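Local coordinates for sugar ABC transporter substrate-binding protein, BlMnBP1 (PDB 6I5R) that probably captures manno-oligosaccharides such as mannobiose outside the cell and delivers them to an ABC transporter for uptake, at residues 126-131 and 141-146. Sequence-based numbering, arbitrary orientation.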
ATOM      1  N   LYS A 126      -6.938  20.416  -5.890  1.00 17.19           N
ATOM      2  CA  LYS A 126      -8.017  20.727  -6.815  1.00 21.46           C
ATOM      3  C   LYS A 126      -8.094  19.742  -7.981  1.00 24.09           C
ATOM      4  O   LYS A 126      -9.120  19.691  -8.664  1.00 22.10           O
ATOM      5  CB  LYS A 126      -7.852  22.144  -7.372  1.00 23.35           C
ATOM      6  CG  LYS A 126      -7.743  23.226  -6.300  1.00 23.42           C
ATOM      7  CD  LYS A 126      -7.697  24.677  -6.860  1.00 25.74           C
ATOM      8  CE  LYS A 126      -7.522  25.663  -5.703  1.00 25.12           C
ATOM      9  NZ  LYS A 126      -7.483  27.101  -6.055  1.00 28.99           N
ATOM     10  N   VAL A 127      -7.060  18.942  -8.221  1.00 23.55           N
ATOM     11  CA  VAL A 127      -7.019  18.141  -9.433  1.00 20.94           C
ATOM     12  C   VAL A 127      -6.644  16.693  -9.163  1.00 19.12           C
ATOM     13  O   VAL A 127      -6.811  15.830 -10.031  1.00 21.36           O
ATOM     14  CB  VAL A 127      -6.050  18.769 -10.457  1.00 24.87           C
ATOM     15  CG1 VAL A 127      -6.587  20.122 -10.883  1.00 23.87           C
ATOM     16  CG2 VAL A 127      -4.668  18.899  -9.879  1.00 17.41           C
ATOM     17  N   ILE A 128      -6.157  16.395  -7.959  1.00 16.39           N
ATOM     18  CA  ILE A 128      -5.962  15.009  -7.567  1.00 17.10           C
ATOM     19  C   ILE A 128      -6.420  14.788  -6.135  1.00 19.15           C
ATOM     20  O   ILE A 128      -6.438  15.705  -5.309  1.00 21.05           O
ATOM     21  CB  ILE A 128      -4.492  14.548  -7.700  1.00 19.97           C
ATOM     22  CG1 ILE A 128      -3.609  15.320  -6.732  1.00 16.39           C
ATOM     23  CG2 ILE A 128      -3.985  14.707  -9.139  1.00 18.37           C
ATOM     24  CD1 ILE A 128      -2.159  14.829  -6.761  1.00 16.39           C
ATOM     25  N   LYS A 129      -6.749  13.528  -5.849  1.00 20.61           N
ATOM     26  CA  LYS A 129      -6.928  13.023  -4.500  1.00 18.25           C
ATOM     27  C   LYS A 129      -5.577  12.755  -3.830  1.00 16.39           C
ATOM     28  O   LYS A 129      -4.553  12.537  -4.488  1.00 21.35           O
ATOM     29  CB  LYS A 129      -7.744  11.731  -4.528  1.00 17.59           C
ATOM     30  CG  LYS A 129      -9.080  11.885  -5.202  1.00 22.26           C
ATOM     31  CD  LYS A 129      -9.847  10.576  -5.320  1.00 19.05           C
ATOM     32  CE  LYS A 129     -10.956  10.733  -6.352  1.00 22.06           C
ATOM     33  NZ  LYS A 129     -11.711   9.485  -6.652  1.00 26.65           N
ATOM     34  N   LEU A 130      -5.578  12.799  -2.507  1.00 19.00           N
ATOM     35  CA  LEU A 130      -4.427  12.415  -1.707  1.00 17.54           C
ATOM     36  C   LEU A 130      -3.221  13.301  -2.000  1.00 19.86           C
ATOM     37  O   LEU A 130      -2.084  12.847  -1.977  1.00 16.39           O
ATOM     38  CB  LEU A 130      -4.084  10.946  -1.937  1.00 17.43           C
ATOM     39  CG  LEU A 130      -5.271  10.033  -1.663  1.00 16.55           C
ATOM     40  CD1 LEU A 130      -4.976   8.612  -2.146  1.00 19.73           C
ATOM     41  CD2 LEU A 130      -5.604  10.000  -0.172  1.00 25.86           C
ATOM     42  N   ALA A 131      -3.481  14.583  -2.262  1.00 18.94           N
ATOM     43  CA  ALA A 131      -2.416  15.490  -2.652  1.00 17.69           C
ATOM     44  C   ALA A 131      -1.421  15.737  -1.536  1.00 19.82           C
ATOM     45  O   ALA A 131      -0.277  16.074  -1.828  1.00 16.39           O
ATOM     46  CB  ALA A 131      -2.992  16.835  -3.121  1.00 18.63           C
ATOM     47  N   TYR A 141       5.025  16.151  -3.967  1.00 16.39           N
ATOM     48  CA  TYR A 141       6.110  15.497  -4.688  1.00 17.23           C
ATOM     49  C   TYR A 141       5.748  14.119  -5.241  1.00 16.39           C
ATOM     50  O   TYR A 141       6.540  13.540  -5.997  1.00 16.39           O
ATOM     51  CB  TYR A 141       7.331  15.363  -3.770  1.00 19.18           C
ATOM     52  CG  TYR A 141       7.905  16.675  -3.354  1.00 17.95           C
ATOM     53  CD1 TYR A 141       7.496  17.319  -2.183  1.00 16.39           C
ATOM     54  CD2 TYR A 141       8.889  17.277  -4.122  1.00 16.39           C
ATOM     55  CE1 TYR A 141       8.054  18.516  -1.811  1.00 16.39           C
ATOM     56  CE2 TYR A 141       9.420  18.468  -3.773  1.00 16.39           C
ATOM     57  CZ  TYR A 141       9.025  19.084  -2.612  1.00 20.49           C
ATOM     58  OH  TYR A 141       9.598  20.304  -2.281  1.00 16.39           O
ATOM     59  N   GLY A 142       4.596  13.579  -4.883  1.00 16.39           N
ATOM     60  CA  GLY A 142       4.153  12.314  -5.436  1.00 16.44           C
ATOM     61  C   GLY A 142       2.662  12.327  -5.692  1.00 18.03           C
ATOM     62  O   GLY A 142       1.892  12.969  -4.979  1.00 16.39           O
ATOM     63  N   ILE A 143       2.265  11.616  -6.744  1.00 16.39           N
ATOM     64  CA  ILE A 143       0.867  11.386  -7.089  1.00 16.39           C
ATOM     65  C   ILE A 143       0.611   9.883  -7.026  1.00 18.56           C
ATOM     66  O   ILE A 143       1.352   9.099  -7.622  1.00 16.39           O
ATOM     67  CB  ILE A 143       0.531  11.927  -8.490  1.00 17.10           C
ATOM     68  CG1 ILE A 143       0.904  13.417  -8.588  1.00 16.39           C
ATOM     69  CG2 ILE A 143      -0.936  11.685  -8.828  1.00 21.70           C
ATOM     70  CD1 ILE A 143       0.442  14.102  -9.877  1.00 16.39           C
ATOM     71  N   ALA A 144      -0.455   9.485  -6.339  1.00 16.40           N
ATOM     72  CA  ALA A 144      -0.712   8.067  -6.152  1.00 16.39           C
ATOM     73  C   ALA A 144      -1.078   7.402  -7.471  1.00 19.07           C
ATOM     74  O   ALA A 144      -1.716   8.004  -8.333  1.00 16.39           O
ATOM     75  CB  ALA A 144      -1.836   7.867  -5.132  1.00 16.39           C
ATOM     76  N   ASN A 145      -0.651   6.140  -7.622  1.00 17.76           N
ATOM     77  CA  ASN A 145      -0.980   5.386  -8.832  1.00 16.39           C
ATOM     78  C   ASN A 145      -2.465   5.013  -8.844  1.00 20.91           C
ATOM     79  O   ASN A 145      -3.108   4.995  -9.905  1.00 16.39           O
ATOM     80  CB  ASN A 145      -0.083   4.138  -8.948  1.00 16.39           C
ATOM     81  CG  ASN A 145      -0.151   3.218  -7.717  1.00 19.92           C
ATOM     82  OD1 ASN A 145      -0.825   3.506  -6.744  1.00 16.39           O
ATOM     83  ND2 ASN A 145       0.567   2.088  -7.783  1.00 17.20           N
ATOM     84  N   ASN A 146      -3.011   4.683  -7.674  1.00 16.39           N
ATOM     85  CA  ASN A 146      -4.440   4.555  -7.449  1.00 21.89           C
ATOM     86  C   ASN A 146      -4.685   4.439  -5.955  1.00 22.45           C
ATOM     87  O   ASN A 146      -3.783   4.113  -5.179  1.00 16.39           O
ATOM     88  CB  ASN A 146      -5.059   3.370  -8.201  1.00 23.24           C
ATOM     89  CG  ASN A 146      -4.397   2.028  -7.883  1.00 19.51           C
ATOM     90  OD1 ASN A 146      -3.368   1.961  -7.244  1.00 21.76           O
ATOM     91  ND2 ASN A 146      -4.987   0.958  -8.386  1.00 26.61           N
TER
HETATM   92  O   HOH W   1      -1.943  11.523  -4.861  1.00 16.39           O
HETATM   93  O   HOH W   2       0.486  12.797  -2.691  1.00 16.39           O
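The backbone around Leu130 runs past Ala144 with 7.2 Å between their CA atoms, too far apart for direct main-chain pairing, and no hydrogen bond joins 126-131 directly to 141-146. Two water molecules bridge the gap instead. One is hydrogen-bonded to Lys129 O at 2.8 Å and accepts from Ala144 N at 2.9 Å, linking a loop carbonyl to a strand amide. A second water lies within hydrogen-bonding distance, 2.7 Å, of both Leu130 O and Gly142 O and can donate to either, bridging two carbonyls that could not bond to each other.

Side chains close the contact beside these waters. Ile128 reaches across with its terminal methyl: CG1 stands between the backbone N and the carbonyl carbon (chi1 65°), and the extended second torsion carries CD1 to 3.8 Å from Ile143 CG1. The same methyl also lies 4.0 Å from Ile143 CG2, so it rests against both branches of a side chain that it meets at about a right angle. Leu130 makes a looser apolar contact, its CD1 lying 4.4 Å from Ala144 CB.

Outside the two segments, Lys129 is held by a backbone bond with Ile359 and by its NZ on the carbonyls of Pro358 and Asp363. Within the strand segment, Asn145 OD1 accepts the amide of Asn146 in a bent bond (132° at the hydrogen) and also that of Tyr321, while Asn145 ND2 bonds Asp320; both outside residues line the glycan pocket. The contact thus seats the loop after helix 121-124 on residues 143-144 of the interrupted strand 139-155, with the Ala144 side chain about 11 Å from a mannose unit of the bound mannobiose, within the periplasmic-binding-protein-type fold of ABC-transporter solute receptors.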